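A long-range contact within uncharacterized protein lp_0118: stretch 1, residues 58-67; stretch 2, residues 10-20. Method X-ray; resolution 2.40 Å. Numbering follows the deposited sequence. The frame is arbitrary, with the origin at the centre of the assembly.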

# COMPACT_ATOMS: atom_id res chain seq x y z
N ALA A 58 -1.95 -15.96 -6.77
CA ALA A 58 -2.52 -14.80 -7.45
C ALA A 58 -3.00 -13.89 -6.34
O ALA A 58 -3.79 -14.31 -5.48
CB ALA A 58 -3.68 -15.22 -8.34
N LYS A 59 -2.52 -12.65 -6.33
CA LYS A 59 -2.89 -11.71 -5.28
C LYS A 59 -4.39 -11.43 -5.23
O LYS A 59 -5.04 -11.30 -6.27
CB LYS A 59 -2.12 -10.40 -5.46
CG LYS A 59 -2.17 -9.49 -4.25
CD LYS A 59 -1.25 -8.31 -4.42
CE LYS A 59 -1.08 -7.56 -3.11
NZ LYS A 59 -0.11 -6.43 -3.25
N LEU A 60 -4.92 -11.35 -4.02
CA LEU A 60 -6.33 -11.08 -3.78
C LEU A 60 -6.53 -9.75 -3.09
O LEU A 60 -7.58 -9.11 -3.24
CB LEU A 60 -6.94 -12.19 -2.92
CG LEU A 60 -7.43 -13.47 -3.60
CD1 LEU A 60 -6.35 -14.02 -4.50
CD2 LEU A 60 -7.81 -14.48 -2.54
N GLY A 61 -5.53 -9.33 -2.33
CA GLY A 61 -5.62 -8.06 -1.62
C GLY A 61 -4.82 -8.05 -0.33
O GLY A 61 -3.72 -8.60 -0.26
N TYR A 62 -5.38 -7.42 0.70
CA TYR A 62 -4.73 -7.32 2.00
C TYR A 62 -5.70 -7.54 3.15
O TYR A 62 -6.91 -7.42 2.97
CB TYR A 62 -4.10 -5.94 2.19
CG TYR A 62 -2.87 -5.70 1.36
CD1 TYR A 62 -2.96 -5.32 0.03
CD2 TYR A 62 -1.60 -5.89 1.91
CE1 TYR A 62 -1.82 -5.15 -0.75
CE2 TYR A 62 -0.46 -5.72 1.15
CZ TYR A 62 -0.57 -5.35 -0.18
OH TYR A 62 0.56 -5.22 -0.94
N ILE A 63 -5.16 -7.85 4.32
CA ILE A 63 -5.98 -8.02 5.51
C ILE A 63 -6.31 -6.57 5.89
O ILE A 63 -5.41 -5.74 5.92
CB ILE A 63 -5.19 -8.64 6.70
CG1 ILE A 63 -4.63 -10.01 6.31
CG2 ILE A 63 -6.09 -8.74 7.93
CD1 ILE A 63 -5.65 -11.11 6.23
N ALA A 64 -7.57 -6.28 6.16
CA ALA A 64 -7.98 -4.92 6.53
C ALA A 64 -7.07 -4.34 7.61
O ALA A 64 -6.69 -5.03 8.55
CB ALA A 64 -9.42 -4.93 7.01
N ARG A 65 -6.73 -3.06 7.46
CA ARG A 65 -5.85 -2.35 8.38
C ARG A 65 -6.29 -2.39 9.85
O ARG A 65 -5.45 -2.35 10.75
CB ARG A 65 -5.68 -0.90 7.93
CG ARG A 65 -4.80 -0.05 8.84
CD ARG A 65 -4.58 1.34 8.25
NE ARG A 65 -3.75 1.30 7.05
CZ ARG A 65 -3.52 2.34 6.26
NH1 ARG A 65 -4.06 3.52 6.54
NH2 ARG A 65 -2.75 2.21 5.19
N TYR A 66 -7.60 -2.46 10.09
CA TYR A 66 -8.11 -2.50 11.45
C TYR A 66 -8.11 -3.93 12.01
O TYR A 66 -8.73 -4.20 13.04
CB TYR A 66 -9.52 -1.91 11.50
CG TYR A 66 -10.50 -2.61 10.60
CD1 TYR A 66 -11.26 -3.69 11.06
CD2 TYR A 66 -10.65 -2.22 9.27
CE1 TYR A 66 -12.13 -4.37 10.22
CE2 TYR A 66 -11.51 -2.90 8.41
CZ TYR A 66 -12.25 -3.97 8.89
OH TYR A 66 -13.10 -4.63 8.04
N GLN A 67 -7.42 -4.84 11.33
CA GLN A 67 -7.32 -6.24 11.75
C GLN A 67 -5.88 -6.72 11.54
O GLN A 67 -5.58 -7.90 11.69
CB GLN A 67 -8.28 -7.11 10.91
CG GLN A 67 -9.71 -6.61 10.89
CD GLN A 67 -10.64 -7.51 10.10
OE1 GLN A 67 -10.42 -7.78 8.92
NE2 GLN A 67 -11.70 -7.97 10.75
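Stretch 2, residues 10-20: TVTVVGERYVD

Stretch 2 runs as a β-strand through residues 10-14, turns at Gly 15, makes a short 3-10 segment at 16-18, and leaves through Val 19 and Asp 20. Its strand lies beside strand 59-63 of stretch 1 in an antiparallel sense, but strongly twisted: the N-to-C directions are 127° apart, and the axes approach to 4.5 Å. Together the two stretches bury 617 Å².

Val 14 and Val 19, each with 60 Å² covered, and Val 11, with 59 Å², have the largest single shares of the contact. Val 14 faces Tyr 62 as a hydrogen-bonded antiparallel pair, their CA atoms 5.4 Å apart: Val 14 N donates to Tyr 62 O at 2.9 Å, and Tyr 62 N donates to Val 14 O at 2.9 Å. Both side chains lie on the same face of the sheet. The β-branch of valine suits an extended backbone, and its methyls also reach Ala 64, with Val 14 CG1 4.2 Å from Ala 64 CB. The ladder continues where Ala 64 N donates to Thr 12 O at 3.0 Å.

On the other face, Ile 63 and Val 13 form a non-hydrogen-bonded pair with their CA atoms 4.8 Å apart. The end of the Ile 63 side chain extends to Val 11, placing Ile 63 CD1 3.6 Å from Val 11 CG2, a close apolar contact between buried residues. Beyond the strand, Gln 67 also reaches back to stretch 2: Thr 12 N donates to Gln 67 OE1 at 2.8 Å and nearly linearly, at 170°. A side-chain amide thus supplies the acceptor that a neighbouring strand's carbonyl might otherwise provide.

Val 19 covers the other end of the contact. After the turn its side chain points toward stretch 1, with Val 19 CG1 3.3 Å from Lys 59 O and Val 19 CG2 3.8 Å from Leu 60 O, so that a compact apolar group packs against backbone. The turn itself is held by Tyr 18 N donating to Gly 15 O at 3.0 Å and Val 19 N donating to Glu 16 O at 2.6 Å.

Two glycines suit their places, for different reasons. Gly 61 CA lies 3.4 Å from Val 14 O in a CA-H...O contact; an ideal CB would fall 2.3 Å from Val 14 O, and the backbone angles of 150/-141 by themselves call for glycine. Gly 15, with its CA 5.0 Å from Gly 61 CA, has a positive phi of 79°, which favours glycine where the strand gives way to the turn.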

# COMPACT_ATOMS: atom_id res chain seq x y z
N THR A 10 -11.79 -14.35 12.20
CA THR A 10 -12.12 -14.00 10.83
C THR A 10 -11.65 -12.59 10.48
O THR A 10 -11.60 -11.71 11.34
CB THR A 10 -13.63 -14.08 10.58
OG1 THR A 10 -14.32 -13.31 11.58
CG2 THR A 10 -14.11 -15.51 10.65
N VAL A 11 -11.29 -12.39 9.22
CA VAL A 11 -10.84 -11.09 8.76
C VAL A 11 -11.41 -10.78 7.38
O VAL A 11 -11.90 -11.68 6.69
CB VAL A 11 -9.29 -11.01 8.68
CG1 VAL A 11 -8.67 -11.22 10.05
CG2 VAL A 11 -8.76 -12.03 7.70
N THR A 12 -11.35 -9.52 7.00
CA THR A 12 -11.85 -9.09 5.70
C THR A 12 -10.66 -8.75 4.81
O THR A 12 -9.65 -8.24 5.30
CB THR A 12 -12.75 -7.85 5.83
OG1 THR A 12 -13.77 -8.10 6.80
CG2 THR A 12 -13.39 -7.53 4.48
N VAL A 13 -10.78 -9.04 3.52
CA VAL A 13 -9.71 -8.76 2.58
C VAL A 13 -10.11 -7.56 1.73
O VAL A 13 -11.08 -7.62 0.97
CB VAL A 13 -9.43 -9.96 1.66
CG1 VAL A 13 -8.21 -9.68 0.80
CG2 VAL A 13 -9.22 -11.22 2.48
N VAL A 14 -9.36 -6.47 1.86
CA VAL A 14 -9.63 -5.25 1.12
C VAL A 14 -8.58 -5.01 0.05
O VAL A 14 -7.65 -5.81 -0.12
CB VAL A 14 -9.66 -4.03 2.06
CG1 VAL A 14 -10.72 -4.23 3.13
CG2 VAL A 14 -8.29 -3.85 2.71
N GLY A 15 -8.73 -3.90 -0.67
CA GLY A 15 -7.78 -3.55 -1.71
C GLY A 15 -7.92 -4.27 -3.04
O GLY A 15 -7.04 -4.13 -3.90
N GLU A 16 -8.99 -5.04 -3.22
CA GLU A 16 -9.17 -5.77 -4.48
C GLU A 16 -9.09 -4.86 -5.70
O GLU A 16 -8.41 -5.19 -6.68
CB GLU A 16 -10.52 -6.50 -4.50
CG GLU A 16 -10.61 -7.69 -3.57
CD GLU A 16 -11.02 -7.29 -2.17
OE1 GLU A 16 -10.82 -6.11 -1.81
OE2 GLU A 16 -11.53 -8.16 -1.44
N ARG A 17 -9.78 -3.72 -5.65
CA ARG A 17 -9.80 -2.77 -6.76
C ARG A 17 -8.41 -2.45 -7.29
O ARG A 17 -8.25 -2.13 -8.47
CB ARG A 17 -10.48 -1.47 -6.34
CG ARG A 17 -9.61 -0.55 -5.50
CD ARG A 17 -10.32 0.77 -5.22
NE ARG A 17 -11.53 0.58 -4.43
CZ ARG A 17 -11.55 0.19 -3.16
NH1 ARG A 17 -10.40 -0.06 -2.52
NH2 ARG A 17 -12.70 0.04 -2.52
N TYR A 18 -7.40 -2.55 -6.43
CA TYR A 18 -6.03 -2.25 -6.82
C TYR A 18 -5.29 -3.46 -7.38
O TYR A 18 -4.13 -3.35 -7.78
CB TYR A 18 -5.26 -1.67 -5.63
CG TYR A 18 -5.83 -0.35 -5.15
CD1 TYR A 18 -5.85 0.77 -6.00
CD2 TYR A 18 -6.36 -0.22 -3.87
CE1 TYR A 18 -6.39 1.98 -5.58
CE2 TYR A 18 -6.90 0.99 -3.44
CZ TYR A 18 -6.92 2.09 -4.30
OH TYR A 18 -7.46 3.29 -3.89
N VAL A 19 -5.96 -4.61 -7.41
CA VAL A 19 -5.37 -5.84 -7.92
C VAL A 19 -5.71 -6.02 -9.40
O VAL A 19 -6.88 -6.10 -9.77
CB VAL A 19 -5.87 -7.07 -7.14
CG1 VAL A 19 -5.21 -8.33 -7.69
CG2 VAL A 19 -5.56 -6.90 -5.65
N ASP A 20 -4.68 -6.09 -10.23
CA ASP A 20 -4.83 -6.23 -11.68
C ASP A 20 -5.83 -7.29 -12.16
O ASP A 20 -6.97 -6.97 -12.50
CB ASP A 20 -3.48 -6.50 -12.32
CG ASP A 20 -2.55 -5.32 -12.24
OD1 ASP A 20 -3.03 -4.19 -12.46
OD2 ASP A 20 -1.35 -5.50 -11.96